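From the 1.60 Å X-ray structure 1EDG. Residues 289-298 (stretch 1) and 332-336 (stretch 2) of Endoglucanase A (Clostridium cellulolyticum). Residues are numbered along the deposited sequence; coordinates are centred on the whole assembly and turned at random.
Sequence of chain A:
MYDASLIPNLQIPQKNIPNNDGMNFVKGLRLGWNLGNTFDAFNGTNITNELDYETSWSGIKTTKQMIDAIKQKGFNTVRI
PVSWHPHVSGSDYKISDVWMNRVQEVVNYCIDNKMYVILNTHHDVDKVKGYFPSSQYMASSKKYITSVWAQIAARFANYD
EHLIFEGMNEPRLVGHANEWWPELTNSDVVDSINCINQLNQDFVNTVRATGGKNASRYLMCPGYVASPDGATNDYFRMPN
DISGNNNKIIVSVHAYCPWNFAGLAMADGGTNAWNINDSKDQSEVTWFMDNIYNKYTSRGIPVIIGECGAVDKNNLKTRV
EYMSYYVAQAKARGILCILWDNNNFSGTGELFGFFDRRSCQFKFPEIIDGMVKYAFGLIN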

ATOM      1  N   MET A 289       4.015 -15.242   3.498  1.00 10.44           N
ATOM      2  CA  MET A 289       2.567 -15.388   3.579  1.00 10.11           C
ATOM      3  C   MET A 289       2.194 -16.349   4.701  1.00  9.38           C
ATOM      4  O   MET A 289       1.198 -16.138   5.391  1.00 11.08           O
ATOM      5  CB  MET A 289       1.990 -15.865   2.248  1.00 11.15           C
ATOM      6  CG  MET A 289       2.178 -14.858   1.142  1.00 12.60           C
ATOM      7  SD  MET A 289       1.205 -15.240  -0.300  1.00 13.00           S
ATOM      8  CE  MET A 289       1.725 -13.892  -1.440  1.00 12.84           C
ATOM      9  N   ASP A 290       2.994 -17.397   4.884  1.00 10.56           N
ATOM     10  CA  ASP A 290       2.743 -18.364   5.950  1.00 11.71           C
ATOM     11  C   ASP A 290       2.952 -17.692   7.304  1.00 11.20           C
ATOM     12  O   ASP A 290       2.186 -17.920   8.241  1.00 11.95           O
ATOM     13  CB  ASP A 290       3.643 -19.592   5.809  1.00 12.25           C
ATOM     14  CG  ASP A 290       3.160 -20.552   4.731  1.00 15.94           C
ATOM     15  OD1 ASP A 290       1.946 -20.579   4.443  1.00 15.76           O
ATOM     16  OD2 ASP A 290       4.000 -21.283   4.173  1.00 19.09           O
ATOM     17  N   ASN A 291       3.973 -16.844   7.398  1.00 11.69           N
ATOM     18  CA  ASN A 291       4.238 -16.112   8.640  1.00 13.44           C
ATOM     19  C   ASN A 291       3.035 -15.234   8.968  1.00 12.47           C
ATOM     20  O   ASN A 291       2.578 -15.185  10.114  1.00 11.01           O
ATOM     21  CB  ASN A 291       5.481 -15.228   8.497  1.00 14.59           C
ATOM     22  CG  ASN A 291       6.764 -16.025   8.481  1.00 17.14           C
ATOM     23  OD1 ASN A 291       6.757 -17.230   8.750  1.00 17.98           O
ATOM     24  ND2 ASN A 291       7.870 -15.365   8.161  1.00 18.51           N
ATOM     25  N   ILE A 292       2.522 -14.552   7.950  1.00 11.13           N
ATOM     26  CA  ILE A 292       1.369 -13.678   8.111  1.00 11.20           C
ATOM     27  C   ILE A 292       0.122 -14.470   8.505  1.00 10.43           C
ATOM     28  O   ILE A 292      -0.639 -14.048   9.390  1.00  9.48           O
ATOM     29  CB  ILE A 292       1.109 -12.865   6.819  1.00 12.53           C
ATOM     30  CG1 ILE A 292       2.242 -11.856   6.607  1.00 14.50           C
ATOM     31  CG2 ILE A 292      -0.237 -12.152   6.897  1.00 12.75           C
ATOM     32  CD1 ILE A 292       2.196 -11.163   5.262  1.00 18.18           C
ATOM     33  N   TYR A 293      -0.079 -15.618   7.867  1.00  9.89           N
ATOM     34  CA  TYR A 293      -1.232 -16.461   8.170  1.00 10.12           C
ATOM     35  C   TYR A 293      -1.203 -16.934   9.623  1.00 10.30           C
ATOM     36  O   TYR A 293      -2.180 -16.787  10.357  1.00 10.54           O
ATOM     37  CB  TYR A 293      -1.264 -17.683   7.248  1.00 10.33           C
ATOM     38  CG  TYR A 293      -2.390 -18.643   7.560  1.00 11.50           C
ATOM     39  CD1 TYR A 293      -3.712 -18.293   7.295  1.00 11.93           C
ATOM     40  CD2 TYR A 293      -2.139 -19.892   8.134  1.00 11.00           C
ATOM     41  CE1 TYR A 293      -4.764 -19.155   7.590  1.00 13.16           C
ATOM     42  CE2 TYR A 293      -3.185 -20.764   8.434  1.00 11.11           C
ATOM     43  CZ  TYR A 293      -4.495 -20.387   8.160  1.00 12.95           C
ATOM     44  OH  TYR A 293      -5.550 -21.220   8.466  1.00 14.87           O
ATOM     45  N   ASN A 294      -0.070 -17.488  10.031  1.00 11.15           N
ATOM     46  CA  ASN A 294       0.091 -18.002  11.383  1.00 12.52           C
ATOM     47  C   ASN A 294      -0.034 -16.951  12.470  1.00 12.67           C
ATOM     48  O   ASN A 294      -0.674 -17.182  13.496  1.00 13.29           O
ATOM     49  CB  ASN A 294       1.428 -18.729  11.515  1.00 14.29           C
ATOM     50  CG  ASN A 294       1.500 -19.973  10.648  1.00 17.72           C
ATOM     51  OD1 ASN A 294       0.487 -20.635  10.404  1.00 18.95           O
ATOM     52  ND2 ASN A 294       2.696 -20.297  10.173  1.00 20.60           N
ATOM     53  N   LYS A 295       0.538 -15.781  12.223  1.00 11.29           N
ATOM     54  CA  LYS A 295       0.516 -14.711  13.202  1.00 12.53           C
ATOM     55  C   LYS A 295      -0.765 -13.884  13.226  1.00 12.12           C
ATOM     56  O   LYS A 295      -1.208 -13.451  14.293  1.00 12.53           O
ATOM     57  CB  LYS A 295       1.730 -13.801  12.982  1.00 16.10           C
ATOM     58  CG  LYS A 295       1.897 -12.687  14.000  1.00 23.58           C
ATOM     59  CD  LYS A 295       2.077 -13.240  15.401  1.00 29.50           C
ATOM     60  CE  LYS A 295       2.291 -12.126  16.423  1.00 34.48           C
ATOM     61  NZ  LYS A 295       3.594 -11.414  16.223  1.00 37.53           N
ATOM     62  N   TYR A 296      -1.392 -13.700  12.071  1.00  9.01           N
ATOM     63  CA  TYR A 296      -2.572 -12.852  12.010  1.00  8.73           C
ATOM     64  C   TYR A 296      -3.866 -13.377  11.410  1.00  8.11           C
ATOM     65  O   TYR A 296      -4.868 -13.507  12.120  1.00  8.96           O
ATOM     66  CB  TYR A 296      -2.232 -11.524  11.315  1.00 10.15           C
ATOM     67  CG  TYR A 296      -1.214 -10.671  12.042  1.00  8.99           C
ATOM     68  CD1 TYR A 296      -1.514 -10.106  13.281  1.00 11.23           C
ATOM     69  CD2 TYR A 296       0.052 -10.435  11.498  1.00 10.63           C
ATOM     70  CE1 TYR A 296      -0.586  -9.332  13.965  1.00 11.75           C
ATOM     71  CE2 TYR A 296       0.996  -9.653  12.178  1.00 11.33           C
ATOM     72  CZ  TYR A 296       0.663  -9.108  13.413  1.00 12.73           C
ATOM     73  OH  TYR A 296       1.558  -8.340  14.116  1.00 14.16           O
ATOM     74  N   THR A 297      -3.872 -13.642  10.105  1.00  7.64           N
ATOM     75  CA  THR A 297      -5.114 -14.054   9.450  1.00  7.43           C
ATOM     76  C   THR A 297      -5.784 -15.330   9.959  1.00  7.71           C
ATOM     77  O   THR A 297      -7.012 -15.385  10.035  1.00  9.96           O
ATOM     78  CB  THR A 297      -5.004 -14.025   7.905  1.00  6.09           C
ATOM     79  OG1 THR A 297      -3.997 -14.940   7.468  1.00  8.96           O
ATOM     80  CG2 THR A 297      -4.635 -12.622   7.431  1.00  6.79           C
ATOM     81  N   SER A 298      -4.996 -16.320  10.373  1.00  9.02           N
ATOM     82  CA  SER A 298      -5.575 -17.560  10.903  1.00  9.83           C
ATOM     83  C   SER A 298      -6.348 -17.251  12.190  1.00 10.78           C
ATOM     84  O   SER A 298      -7.272 -17.983  12.568  1.00  9.50           O
ATOM     85  CB  SER A 298      -4.490 -18.603  11.193  1.00  9.71           C
ATOM     86  OG  SER A 298      -3.620 -18.170  12.226  1.00 10.99           O
ATOM     87  N   ALA A 332      -5.816 -17.602  -0.539  1.00  7.77           N
ATOM     88  CA  ALA A 332      -5.975 -18.827   0.251  1.00  9.57           C
ATOM     89  C   ALA A 332      -5.744 -18.571   1.741  1.00 11.11           C
ATOM     90  O   ALA A 332      -6.201 -19.340   2.584  1.00 12.16           O
ATOM     91  CB  ALA A 332      -5.014 -19.911  -0.252  1.00  8.65           C
ATOM     92  N   ARG A 333      -5.028 -17.494   2.061  1.00  9.28           N
ATOM     93  CA  ARG A 333      -4.738 -17.140   3.449  1.00  9.41           C
ATOM     94  C   ARG A 333      -5.510 -15.896   3.908  1.00  8.11           C
ATOM     95  O   ARG A 333      -5.182 -15.295   4.939  1.00  8.16           O
ATOM     96  CB  ARG A 333      -3.228 -16.944   3.634  1.00  9.06           C
ATOM     97  CG  ARG A 333      -2.405 -18.213   3.393  1.00  9.13           C
ATOM     98  CD  ARG A 333      -0.958 -17.855   3.108  1.00  9.88           C
ATOM     99  NE  ARG A 333      -0.084 -19.012   2.915  1.00 11.18           N
ATOM    100  CZ  ARG A 333      -0.009 -19.732   1.798  1.00 12.60           C
ATOM    101  NH1 ARG A 333      -0.766 -19.426   0.751  1.00 14.02           N
ATOM    102  NH2 ARG A 333       0.834 -20.758   1.722  1.00 13.90           N
ATOM    103  N   GLY A 334      -6.534 -15.525   3.139  1.00  7.20           N
ATOM    104  CA  GLY A 334      -7.383 -14.386   3.459  1.00  6.85           C
ATOM    105  C   GLY A 334      -6.745 -13.012   3.335  1.00  8.31           C
ATOM    106  O   GLY A 334      -7.281 -12.038   3.868  1.00 10.08           O
ATOM    107  N   ILE A 335      -5.656 -12.915   2.577  1.00  7.91           N
ATOM    108  CA  ILE A 335      -4.927 -11.656   2.411  1.00  9.23           C
ATOM    109  C   ILE A 335      -5.240 -10.922   1.100  1.00  8.30           C
ATOM    110  O   ILE A 335      -5.229 -11.531   0.024  1.00  9.05           O
ATOM    111  CB  ILE A 335      -3.401 -11.920   2.448  1.00  9.07           C
ATOM    112  CG1 ILE A 335      -3.008 -12.704   3.710  1.00  9.02           C
ATOM    113  CG2 ILE A 335      -2.630 -10.609   2.358  1.00  8.73           C
ATOM    114  CD1 ILE A 335      -1.615 -13.319   3.644  1.00  9.34           C
ATOM    115  N   LEU A 336      -5.478  -9.615   1.195  1.00  8.26           N
ATOM    116  CA  LEU A 336      -5.750  -8.777   0.020  1.00  7.85           C
ATOM    117  C   LEU A 336      -4.431  -8.333  -0.611  1.00  8.34           C
ATOM    118  O   LEU A 336      -3.448  -8.133   0.101  1.00  7.74           O
ATOM    119  CB  LEU A 336      -6.525  -7.512   0.421  1.00  8.01           C
ATOM    120  CG  LEU A 336      -6.809  -6.530  -0.727  1.00  8.82           C
ATOM    121  CD1 LEU A 336      -7.920  -7.096  -1.571  1.00 11.08           C
ATOM    122  CD2 LEU A 336      -7.192  -5.164  -0.207  1.00  9.11           C
TER

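R333 dominates this contact, gripping the helix of stretch 1 through both ends of the residue. Its guanidinium meets D290 in a salt bridge in which a single carboxylate oxygen takes two hydrogen bonds, R333 NH2 to D290 OD1 at 2.9 Å and R333 NE to D290 OD1 at 3.0 Å; OD1 lies at the guanidinium edge, near its plane, where the N-H groups point. The CA-to-CB bond of D290 points away from stretch 2, but the carboxylate comes nearer and so reaches the arginine. R333 NH1 is hydrogen-bonded elsewhere in the structure. At the backbone end, T297, with chi1 in the p well, donates from OG1 to R333 O at 2.8 Å, tying T297 to the backbone of the loop. Between these anchors the arginine side chain lies along the helix: its CD is 3.6 Å from M289 O and 3.7 Å from M289 CB, and its CB sits 3.9 Å from Y293 CD1, oblique to the ring. M289 O is also the acceptor for Y293 N at 2.8 Å, within the helix. Beyond the arginine, I335 adds apolar packing, with CD1 3.7 Å from I292 CG2 and CG1 4.1 Å from T297 CG2. G334, between R333 and I335, has a positive phi, which by itself favours glycine.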